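Local coordinates for protein glycerol-3-phosphate dehydrogenase [NAD(+)] (Dunaliella salina, PDB 6IUY) that probably interconverts sn-glycerol 3-phosphate and dihydroxyacetone phosphate with NAD, and carries a second, magnesium-binding phosphatase-like domain that lets it turn dihydroxyacetone phosphate directly into glycerol, at residues V38-D41 and T45-T48; I202-G207 and R245-L250; R109-V114 and I225-V230. One frame throughout, in Å; residues are numbered along the deposited sequence.

Contact 1. Residues V38-D41 and T45-T48; sequences VCFD and TVTT. With MG (magnesium ion), chain F.
F40, on the strand of 38-41, is the first residue here to meet 45-48. Its CB lies 3.8 Å from V46 CG2, and the same methyl stands obliquely 4.0 Å from F40 CD2. The two side chains cross at about a right angle. The strand lies inside a parallel sheet, where the backbone of F40 bonds to F129. The F40 side chain also rests on L117 and L121 of helix 114-123.

D41 follows. V46 CG2 reaches back to its carbonyl, 3.5 Å from D41 O. The approach of T45 OG1 to that same oxygen is modelled too short to be trusted. The D41 side chain extends with CG anti to the backbone N (chi1 174°), which carries the carboxylate to the magnesium ion. D41 OD2 binds the metal at 2.1 Å. The T45 methyl comes across the D41 side chain at about a right angle, with T45 CG2 3.3 Å from D41 OD2, but the placing of this threonine side chain is doubtful. The D43 carbonyl oxygen and D206 OD1 bind the same ion.

D41, D43 and T45 are consistent with the DxDx(T/V) pattern of haloacid dehalogenase-type phosphatases, in which the loop just past the first strand supplies part of a magnesium site. The chemistry divides the D41 carboxylate. OD2 goes to the metal, while OD1 makes a salt bridge to K185 and a weak hydrogen bond to a glycerol molecule probably from the crystallisation liquor. Gripping both oxygens, the magnesium ion and K185 probably limit rotation of the carboxylate.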
ATOM      1  N   VAL A  38     -14.260  20.742 -28.178  1.00 48.43           N
ATOM      2  CA  VAL A  38     -14.636  21.500 -29.370  1.00 52.36           C
ATOM      3  C   VAL A  38     -15.548  20.642 -30.258  1.00 53.58           C
ATOM      4  O   VAL A  38     -15.165  19.538 -30.673  1.00 51.74           O
ATOM      5  CB  VAL A  38     -13.386  21.932 -30.179  1.00 52.29           C
ATOM      6  CG1 VAL A  38     -13.766  22.863 -31.312  1.00 52.15           C
ATOM      7  CG2 VAL A  38     -12.362  22.590 -29.268  1.00 47.94           C
ATOM      8  N   CYS A  39     -16.751  21.140 -30.550  1.00 51.34           N
ATOM      9  CA  CYS A  39     -17.678  20.418 -31.428  1.00 50.71           C
ATOM     10  C   CYS A  39     -17.708  21.003 -32.846  1.00 54.20           C
ATOM     11  O   CYS A  39     -17.919  22.207 -33.032  1.00 50.35           O
ATOM     12  CB  CYS A  39     -19.079  20.424 -30.826  1.00 45.33           C
ATOM     13  SG  CYS A  39     -19.128  19.830 -29.126  1.00 54.25           S
ATOM     14  N   PHE A  40     -17.492  20.154 -33.846  1.00 50.74           N
ATOM     15  CA  PHE A  40     -17.445  20.636 -35.218  1.00 53.64           C
ATOM     16  C   PHE A  40     -18.691  20.213 -35.989  1.00 56.39           C
ATOM     17  O   PHE A  40     -19.090  19.042 -35.949  1.00 52.90           O
ATOM     18  CB  PHE A  40     -16.201  20.121 -35.949  1.00 52.72           C
ATOM     19  CG  PHE A  40     -14.922  20.805 -35.551  1.00 54.83           C
ATOM     20  CD1 PHE A  40     -14.315  20.525 -34.335  1.00 51.93           C
ATOM     21  CD2 PHE A  40     -14.303  21.697 -36.411  1.00 54.77           C
ATOM     22  CE1 PHE A  40     -13.130  21.147 -33.971  1.00 55.26           C
ATOM     23  CE2 PHE A  40     -13.119  22.325 -36.057  1.00 55.82           C
ATOM     24  CZ  PHE A  40     -12.528  22.052 -34.835  1.00 59.43           C
ATOM     25  N   ASP A  41     -19.289  21.163 -36.699  1.00 56.72           N
ATOM     26  CA  ASP A  41     -20.309  20.827 -37.682  1.00 55.90           C
ATOM     27  C   ASP A  41     -19.582  20.166 -38.830  1.00 57.41           C
ATOM     28  O   ASP A  41     -18.419  20.474 -39.063  1.00 62.05           O
ATOM     29  CB  ASP A  41     -21.071  22.068 -38.149  1.00 60.70           C
ATOM     30  CG  ASP A  41     -22.048  21.769 -39.284  1.00 62.62           C
ATOM     31  OD1 ASP A  41     -22.943  20.904 -39.120  1.00 62.12           O
ATOM     32  OD2 ASP A  41     -21.900  22.396 -40.347  1.00 62.85           O
ATOM     33  N   THR A  45     -17.967  23.098 -42.682  1.00 64.98           N
ATOM     34  CA  THR A  45     -16.972  23.528 -41.702  1.00 63.05           C
ATOM     35  C   THR A  45     -15.810  22.537 -41.686  1.00 63.77           C
ATOM     36  O   THR A  45     -14.650  22.936 -41.628  1.00 66.85           O
ATOM     37  CB  THR A  45     -17.557  23.666 -40.288  1.00 62.39           C
ATOM     38  OG1 THR A  45     -17.420  22.425 -39.588  1.00 65.62           O
ATOM     39  CG2 THR A  45     -19.011  24.082 -40.350  1.00 59.25           C
ATOM     40  N   VAL A  46     -16.124  21.247 -41.767  1.00 62.52           N
ATOM     41  CA  VAL A  46     -15.100  20.208 -41.870  1.00 57.79           C
ATOM     42  C   VAL A  46     -14.938  19.726 -43.305  1.00 65.07           C
ATOM     43  O   VAL A  46     -13.829  19.424 -43.753  1.00 67.84           O
ATOM     44  CB  VAL A  46     -15.428  19.002 -40.960  1.00 57.38           C
ATOM     45  CG1 VAL A  46     -14.661  17.767 -41.393  1.00 56.45           C
ATOM     46  CG2 VAL A  46     -15.133  19.345 -39.504  1.00 56.24           C
ATOM     47  N   THR A  47     -16.051  19.643 -44.025  1.00 63.63           N
ATOM     48  CA  THR A  47     -16.009  19.253 -45.428  1.00 69.71           C
ATOM     49  C   THR A  47     -16.099  20.479 -46.346  1.00 70.81           C
ATOM     50  O   THR A  47     -16.810  21.449 -46.045  1.00 68.59           O
ATOM     51  CB  THR A  47     -17.151  18.267 -45.774  1.00 68.50           C
ATOM     52  OG1 THR A  47     -17.174  17.205 -44.816  1.00 67.26           O
ATOM     53  CG2 THR A  47     -16.971  17.696 -47.174  1.00 75.08           C
ATOM     54  N   THR A  48     -15.370  20.425 -47.459  1.00 73.85           N
ATOM     55  CA  THR A  48     -15.425  21.456 -48.496  1.00 75.00           C
ATOM     56  C   THR A  48     -16.840  21.580 -49.057  1.00 77.60           C
ATOM     57  O   THR A  48     -17.417  22.666 -49.099  1.00 78.84           O
ATOM     58  CB  THR A  48     -14.459  21.138 -49.658  1.00 74.14           C
ATOM     59  OG1 THR A  48     -14.771  19.847 -50.196  1.00 72.55           O
ATOM     60  CG2 THR A  48     -13.013  21.136 -49.183  1.00 69.26           C
TER
HETATM   61 MG    MG F 704     -22.936  23.294 -41.996  1.00 59.38          MG

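Contact 2. Residues I202-G207 and R245-L250; sequences IMVGDG and RSYDEL. With MG (magnesium ion), chain F.
V204 turns CG1 anti to its backbone N (chi1 -171°), which points this methyl at Y247 and L250. Y247 keeps its ring beside its own backbone N (chi1 -86°), and the ring then runs from the helix start toward the strand. V204 CG1 ends 4.4 Å from Y247 OH and 4.5 Å from L250 CD1. The contact is small and loose, but all three residues are buried. V204 is the one residue of 202-207 that meets the other segment. L250 CD1 also lies in the plane of the Y247 ring, at its edge, 3.7 Å from Y247 CD1. The phenol oxygen is held elsewhere: Y247 OH makes a hydrogen bond with the carbonyl of T45. One more aromatic group, F227, stacks on the Y247 ring.

In the haloacid dehalogenase-like fold, the strand of 202-207 lies between strands 37-40 and 223-227 of the parallel sheet. Helix 247-251 follows the outermost strand, 242-244, and brings Y247 and L250 back over V204. S246 is the N-cap of this helix, and S246 OG accepts a weak bond from D248 N at 3.4 Å. Inside the first turn, L250 N makes a weak bond to Y247 O at 3.0 Å.

Past the strand, D206 completes the metal site with D41 and D43. D206 OD1 binds the magnesium ion at 2.2 Å, while D206 OD2 stays 3.1 Å from it, so a single oxygen does the binding.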
ATOM      1  N   ILE A 202     -17.006  24.352 -26.936  1.00 48.20           N
ATOM      2  CA  ILE A 202     -17.018  25.300 -28.031  1.00 51.70           C
ATOM      3  C   ILE A 202     -17.812  24.698 -29.177  1.00 53.74           C
ATOM      4  O   ILE A 202     -17.722  23.484 -29.405  1.00 51.61           O
ATOM      5  CB  ILE A 202     -15.571  25.634 -28.528  1.00 54.47           C
ATOM      6  CG1 ILE A 202     -14.631  25.960 -27.357  1.00 53.41           C
ATOM      7  CG2 ILE A 202     -15.576  26.738 -29.599  1.00 52.34           C
ATOM      8  CD1 ILE A 202     -15.101  27.081 -26.446  1.00 48.58           C
ATOM      9  N   MET A 203     -18.593  25.522 -29.886  1.00 49.59           N
ATOM     10  CA  MET A 203     -19.206  25.066 -31.133  1.00 50.82           C
ATOM     11  C   MET A 203     -18.548  25.758 -32.322  1.00 53.93           C
ATOM     12  O   MET A 203     -18.416  26.988 -32.344  1.00 55.27           O
ATOM     13  CB  MET A 203     -20.721  25.309 -31.147  1.00 54.18           C
ATOM     14  CG  MET A 203     -21.416  24.829 -32.446  1.00 51.87           C
ATOM     15  SD  MET A 203     -21.721  23.038 -32.512  1.00 54.08           S
ATOM     16  CE  MET A 203     -20.910  22.573 -34.036  1.00 51.21           C
ATOM     17  N   VAL A 204     -18.136  24.965 -33.308  1.00 51.90           N
ATOM     18  CA  VAL A 204     -17.545  25.507 -34.528  1.00 56.36           C
ATOM     19  C   VAL A 204     -18.365  25.070 -35.735  1.00 58.31           C
ATOM     20  O   VAL A 204     -18.505  23.864 -35.977  1.00 54.38           O
ATOM     21  CB  VAL A 204     -16.086  25.044 -34.720  1.00 54.99           C
ATOM     22  CG1 VAL A 204     -15.441  25.807 -35.869  1.00 53.28           C
ATOM     23  CG2 VAL A 204     -15.290  25.233 -33.438  1.00 49.43           C
ATOM     24  N   GLY A 205     -18.899  26.043 -36.481  1.00 57.91           N
ATOM     25  CA  GLY A 205     -19.714  25.765 -37.659  1.00 61.30           C
ATOM     26  C   GLY A 205     -20.110  26.959 -38.530  1.00 65.23           C
ATOM     27  O   GLY A 205     -19.765  28.109 -38.245  1.00 61.49           O
ATOM     28  N   ASP A 206     -20.849  26.676 -39.605  1.00 69.21           N
ATOM     29  CA  ASP A 206     -21.250  27.699 -40.572  1.00 67.90           C
ATOM     30  C   ASP A 206     -22.741  28.066 -40.503  1.00 73.10           C
ATOM     31  O   ASP A 206     -23.109  29.232 -40.632  1.00 76.59           O
ATOM     32  CB  ASP A 206     -20.898  27.244 -42.000  1.00 69.04           C
ATOM     33  CG  ASP A 206     -21.561  25.923 -42.391  1.00 70.66           C
ATOM     34  OD1 ASP A 206     -21.567  24.978 -41.569  1.00 66.86           O
ATOM     35  OD2 ASP A 206     -22.070  25.825 -43.534  1.00 71.97           O
ATOM     36  N   GLY A 207     -23.597  27.072 -40.300  1.00 74.76           N
ATOM     37  CA  GLY A 207     -25.031  27.275 -40.419  1.00 71.65           C
ATOM     38  C   GLY A 207     -25.707  27.921 -39.228  1.00 71.06           C
ATOM     39  O   GLY A 207     -25.046  28.354 -38.277  1.00 66.85           O
ATOM     40  N   ARG A 245     -11.855  32.695 -41.277  1.00 64.55           N
ATOM     41  CA  ARG A 245     -11.852  32.288 -42.679  1.00 69.28           C
ATOM     42  C   ARG A 245     -10.898  31.122 -42.907  1.00 66.80           C
ATOM     43  O   ARG A 245     -11.127  30.271 -43.770  1.00 70.32           O
ATOM     44  CB  ARG A 245     -11.476  33.468 -43.580  1.00 71.53           C
ATOM     45  CG  ARG A 245     -12.572  34.513 -43.717  1.00 73.31           C
ATOM     46  CD  ARG A 245     -12.217  35.564 -44.756  1.00 80.87           C
ATOM     47  NE  ARG A 245     -13.368  36.398 -45.107  1.00 88.92           N
ATOM     48  CZ  ARG A 245     -13.739  37.491 -44.440  1.00 90.91           C
ATOM     49  NH1 ARG A 245     -13.047  37.888 -43.372  1.00 91.36           N
ATOM     50  NH2 ARG A 245     -14.804  38.185 -44.834  1.00 85.96           N
ATOM     51  N   SER A 246      -9.830  31.091 -42.119  1.00 67.16           N
ATOM     52  CA  SER A 246      -8.871  29.995 -42.164  1.00 65.34           C
ATOM     53  C   SER A 246      -8.780  29.273 -40.815  1.00 65.27           C
ATOM     54  O   SER A 246      -9.034  29.867 -39.753  1.00 61.97           O
ATOM     55  CB  SER A 246      -7.494  30.517 -42.574  1.00 65.45           C
ATOM     56  OG  SER A 246      -6.572  29.451 -42.724  1.00 68.88           O
ATOM     57  N   TYR A 247      -8.415  27.993 -40.850  1.00 60.64           N
ATOM     58  CA  TYR A 247      -8.250  27.249 -39.611  1.00 61.65           C
ATOM     59  C   TYR A 247      -6.919  27.567 -38.945  1.00 63.13           C
ATOM     60  O   TYR A 247      -6.759  27.335 -37.748  1.00 61.47           O
ATOM     61  CB  TYR A 247      -8.396  25.740 -39.850  1.00 62.33           C
ATOM     62  CG  TYR A 247      -9.839  25.311 -39.801  1.00 57.81           C
ATOM     63  CD1 TYR A 247     -10.678  25.771 -38.797  1.00 56.14           C
ATOM     64  CD2 TYR A 247     -10.378  24.495 -40.780  1.00 59.99           C
ATOM     65  CE1 TYR A 247     -12.001  25.405 -38.750  1.00 59.65           C
ATOM     66  CE2 TYR A 247     -11.700  24.125 -40.744  1.00 58.49           C
ATOM     67  CZ  TYR A 247     -12.509  24.583 -39.729  1.00 61.11           C
ATOM     68  OH  TYR A 247     -13.833  24.220 -39.696  1.00 61.24           O
ATOM     69  N   ASP A 248      -5.969  28.121 -39.698  1.00 62.89           N
ATOM     70  CA  ASP A 248      -4.710  28.507 -39.075  1.00 63.33           C
ATOM     71  C   ASP A 248      -4.933  29.784 -38.263  1.00 65.00           C
ATOM     72  O   ASP A 248      -4.043  30.252 -37.559  1.00 69.58           O
ATOM     73  CB  ASP A 248      -3.573  28.662 -40.108  1.00 69.67           C
ATOM     74  CG  ASP A 248      -3.873  29.688 -41.206  1.00 77.01           C
ATOM     75  OD1 ASP A 248      -4.528  30.721 -40.927  1.00 72.78           O
ATOM     76  OD2 ASP A 248      -3.431  29.459 -42.358  1.00 77.80           O
ATOM     77  N   GLU A 249      -6.141  30.330 -38.334  1.00 63.16           N
ATOM     78  CA  GLU A 249      -6.525  31.433 -37.457  1.00 62.54           C
ATOM     79  C   GLU A 249      -6.841  30.882 -36.065  1.00 61.76           C
ATOM     80  O   GLU A 249      -6.483  31.476 -35.047  1.00 59.45           O
ATOM     81  CB  GLU A 249      -7.727  32.177 -38.041  1.00 66.71           C
ATOM     82  CG  GLU A 249      -8.048  33.538 -37.431  1.00 70.23           C
ATOM     83  CD  GLU A 249      -9.061  34.313 -38.281  1.00 75.87           C
ATOM     84  OE1 GLU A 249      -9.708  35.253 -37.751  1.00 76.65           O
ATOM     85  OE2 GLU A 249      -9.207  33.970 -39.484  1.00 71.40           O
ATOM     86  N   LEU A 250      -7.511  29.733 -36.030  1.00 55.37           N
ATOM     87  CA  LEU A 250      -7.826  29.068 -34.770  1.00 57.70           C
ATOM     88  C   LEU A 250      -6.587  28.401 -34.173  1.00 56.04           C
ATOM     89  O   LEU A 250      -6.317  28.528 -32.982  1.00 55.89           O
ATOM     90  CB  LEU A 250      -8.930  28.029 -34.972  1.00 59.70           C
ATOM     91  CG  LEU A 250     -10.346  28.567 -35.132  1.00 57.48           C
ATOM     92  CD1 LEU A 250     -11.287  27.424 -35.517  1.00 51.31           C
ATOM     93  CD2 LEU A 250     -10.782  29.249 -33.842  1.00 57.26           C
TER
HETATM   94 MG    MG F 704     -22.936  23.294 -41.996  1.00 59.38          MG

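Contact 3. Residues R109-V114 and I225-V230; sequences RLVPGV and ICFGGV
V111, which meets F227 and V230, opens a type II beta turn that runs to V114 and is closed by V114 N to V111 O at 3.3 Å, with G113 at a positive phi of 85°. The V111 side chain divides its two methyls between two partners. CG1 lies beside the backbone N (chi1 -45°) and goes to V230. V111 CG1 and V230 CG2 are 4.1 Å apart, and the two valines cross at about a right angle. The other methyl goes to the ring, with V111 CG2 obliquely placed 4.3 Å from F227 CZ.

F227 extends its ring anti to the backbone N (chi1 180°), which carries CZ away from the strand and toward the turn at V111. The chain then folds back over the ring. G229 N sits 3.5 Å above one face of F227, offset toward the rim.

In this haloacid dehalogenase-like domain, F227 closes strand 223-227, which lies between strands 201-205 and 242-244 of the parallel sheet. G113 is the N-cap of helix 114-123, the helix that leads into strand 127-131. The contact therefore joins the turn leading into helix 114-123 to the end of strand 223-227 and the loop after it. Y247 touches V111 as well, adding an aromatic ring to the apolar group.

V230 is exposed, whereas V111 and F227 are buried. The backbone of V111 is hydrogen-bonded to V46, in the loop after strand 37-40.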
ATOM      1  N   ARG A 109     -12.330  15.335 -48.976  1.00 74.01           N
ATOM      2  CA  ARG A 109     -13.484  16.173 -48.704  1.00 74.47           C
ATOM      3  C   ARG A 109     -13.226  17.249 -47.666  1.00 71.69           C
ATOM      4  O   ARG A 109     -14.108  18.054 -47.372  1.00 68.99           O
ATOM      5  CB  ARG A 109     -14.654  15.306 -48.233  1.00 72.94           C
ATOM      6  CG  ARG A 109     -15.039  14.186 -49.178  1.00 72.53           C
ATOM      7  CD  ARG A 109     -16.380  13.627 -48.762  1.00 72.77           C
ATOM      8  NE  ARG A 109     -17.292  14.715 -48.414  1.00 74.02           N
ATOM      9  CZ  ARG A 109     -18.484  14.554 -47.850  1.00 74.86           C
ATOM     10  NH1 ARG A 109     -18.925  13.335 -47.557  1.00 74.97           N
ATOM     11  NH2 ARG A 109     -19.233  15.618 -47.571  1.00 70.46           N
ATOM     12  N   LEU A 110     -12.022  17.268 -47.111  1.00 70.15           N
ATOM     13  CA  LEU A 110     -11.787  18.052 -45.912  1.00 68.64           C
ATOM     14  C   LEU A 110     -11.161  19.406 -46.204  1.00 65.14           C
ATOM     15  O   LEU A 110     -10.219  19.512 -46.983  1.00 66.48           O
ATOM     16  CB  LEU A 110     -10.914  17.261 -44.941  1.00 69.90           C
ATOM     17  CG  LEU A 110     -11.504  15.900 -44.575  1.00 69.83           C
ATOM     18  CD1 LEU A 110     -11.224  14.886 -45.685  1.00 76.06           C
ATOM     19  CD2 LEU A 110     -10.945  15.416 -43.255  1.00 67.72           C
ATOM     20  N   VAL A 111     -11.701  20.438 -45.567  1.00 60.27           N
ATOM     21  CA  VAL A 111     -11.171  21.781 -45.722  1.00 59.29           C
ATOM     22  C   VAL A 111      -9.716  21.819 -45.252  1.00 67.38           C
ATOM     23  O   VAL A 111      -9.361  21.190 -44.248  1.00 62.93           O
ATOM     24  CB  VAL A 111     -12.019  22.800 -44.946  1.00 61.96           C
ATOM     25  CG1 VAL A 111     -13.500  22.528 -45.182  1.00 64.68           C
ATOM     26  CG2 VAL A 111     -11.732  22.710 -43.482  1.00 66.42           C
ATOM     27  N   PRO A 112      -8.852  22.521 -46.000  1.00 68.89           N
ATOM     28  CA  PRO A 112      -7.442  22.526 -45.599  1.00 67.12           C
ATOM     29  C   PRO A 112      -7.250  23.096 -44.194  1.00 62.74           C
ATOM     30  O   PRO A 112      -7.973  24.006 -43.780  1.00 64.10           O
ATOM     31  CB  PRO A 112      -6.761  23.405 -46.670  1.00 62.86           C
ATOM     32  CG  PRO A 112      -7.868  24.073 -47.418  1.00 65.37           C
ATOM     33  CD  PRO A 112      -9.064  23.179 -47.301  1.00 68.94           C
ATOM     34  N   GLY A 113      -6.295  22.525 -43.467  1.00 58.67           N
ATOM     35  CA  GLY A 113      -5.981  22.962 -42.126  1.00 62.59           C
ATOM     36  C   GLY A 113      -6.835  22.346 -41.024  1.00 60.03           C
ATOM     37  O   GLY A 113      -6.529  22.525 -39.843  1.00 59.61           O
ATOM     38  N   VAL A 114      -7.893  21.626 -41.381  1.00 56.04           N
ATOM     39  CA  VAL A 114      -8.805  21.149 -40.351  1.00 56.54           C
ATOM     40  C   VAL A 114      -8.289  19.861 -39.702  1.00 55.54           C
ATOM     41  O   VAL A 114      -8.439  19.679 -38.495  1.00 52.92           O
ATOM     42  CB  VAL A 114     -10.235  20.929 -40.897  1.00 57.24           C
ATOM     43  CG1 VAL A 114     -10.316  19.649 -41.742  1.00 59.14           C
ATOM     44  CG2 VAL A 114     -11.229  20.892 -39.742  1.00 57.04           C
ATOM     45  N   ILE A 225     -17.929  29.759 -32.678  1.00 58.03           N
ATOM     46  CA  ILE A 225     -16.992  30.279 -33.656  1.00 57.54           C
ATOM     47  C   ILE A 225     -17.543  29.941 -35.024  1.00 59.77           C
ATOM     48  O   ILE A 225     -17.755  28.759 -35.343  1.00 55.61           O
ATOM     49  CB  ILE A 225     -15.577  29.673 -33.498  1.00 57.61           C
ATOM     50  CG1 ILE A 225     -14.934  30.131 -32.184  1.00 58.44           C
ATOM     51  CG2 ILE A 225     -14.706  30.021 -34.701  1.00 54.69           C
ATOM     52  CD1 ILE A 225     -13.654  29.413 -31.844  1.00 56.03           C
ATOM     53  N   CYS A 226     -17.805  30.968 -35.826  1.00 60.59           N
ATOM     54  CA  CYS A 226     -18.358  30.730 -37.154  1.00 58.00           C
ATOM     55  C   CYS A 226     -17.242  30.604 -38.167  1.00 55.64           C
ATOM     56  O   CYS A 226     -16.389  31.488 -38.285  1.00 63.26           O
ATOM     57  CB  CYS A 226     -19.324  31.845 -37.558  1.00 65.90           C
ATOM     58  SG  CYS A 226     -19.826  31.757 -39.307  1.00 64.46           S
ATOM     59  N   PHE A 227     -17.247  29.497 -38.895  1.00 58.94           N
ATOM     60  CA  PHE A 227     -16.258  29.260 -39.937  1.00 63.11           C
ATOM     61  C   PHE A 227     -16.827  29.507 -41.333  1.00 64.51           C
ATOM     62  O   PHE A 227     -17.558  28.676 -41.881  1.00 66.27           O
ATOM     63  CB  PHE A 227     -15.727  27.837 -39.839  1.00 59.76           C
ATOM     64  CG  PHE A 227     -14.708  27.503 -40.876  1.00 59.70           C
ATOM     65  CD1 PHE A 227     -13.374  27.844 -40.692  1.00 60.20           C
ATOM     66  CD2 PHE A 227     -15.075  26.832 -42.029  1.00 61.64           C
ATOM     67  CE1 PHE A 227     -12.437  27.520 -41.647  1.00 63.50           C
ATOM     68  CE2 PHE A 227     -14.147  26.506 -42.984  1.00 59.23           C
ATOM     69  CZ  PHE A 227     -12.830  26.847 -42.804  1.00 63.63           C
ATOM     70  N   GLY A 228     -16.475  30.653 -41.903  1.00 70.32           N
ATOM     71  CA  GLY A 228     -16.935  31.037 -43.227  1.00 73.58           C
ATOM     72  C   GLY A 228     -15.888  30.804 -44.301  1.00 73.25           C
ATOM     73  O   GLY A 228     -15.851  31.513 -45.304  1.00 76.56           O
ATOM     74  N   GLY A 229     -15.031  29.811 -44.086  1.00 67.69           N
ATOM     75  CA  GLY A 229     -14.012  29.474 -45.061  1.00 66.92           C
ATOM     76  C   GLY A 229     -14.622  28.970 -46.352  1.00 69.66           C
ATOM     77  O   GLY A 229     -14.100  29.231 -47.433  1.00 71.55           O
ATOM     78  N   VAL A 230     -15.732  28.246 -46.236  1.00 74.85           N
ATOM     79  CA  VAL A 230     -16.426  27.701 -47.406  1.00 77.16           C
ATOM     80  C   VAL A 230     -17.620  28.571 -47.809  1.00 75.48           C
ATOM     81  O   VAL A 230     -17.654  29.114 -48.908  1.00 78.17           O
ATOM     82  CB  VAL A 230     -16.906  26.252 -47.155  1.00 71.53           C
ATOM     83  CG1 VAL A 230     -18.048  25.895 -48.087  1.00 73.82           C
ATOM     84  CG2 VAL A 230     -15.752  25.271 -47.313  1.00 67.58           C
TER

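The three contacts sit close together in the phosphatase-like domain, with centres 6 to 8 Å apart. All reach the same parallel sheet, where strands 37-40, 201-205 and 223-227 are consecutive neighbours. Contact 1 closes before the other two open. Contacts 2 and 3 interleave: 109-114, 202-207, 225-230, then 245-250. Backbone bonds tie 37-40 to 201-205 and 201-205 to 223-227. Y247 of contact 2 touches both of the other contacts and so lies between them. Contacts 1 and 2 each give one aspartate to the same magnesium ion, so residues far apart in sequence build one metal site.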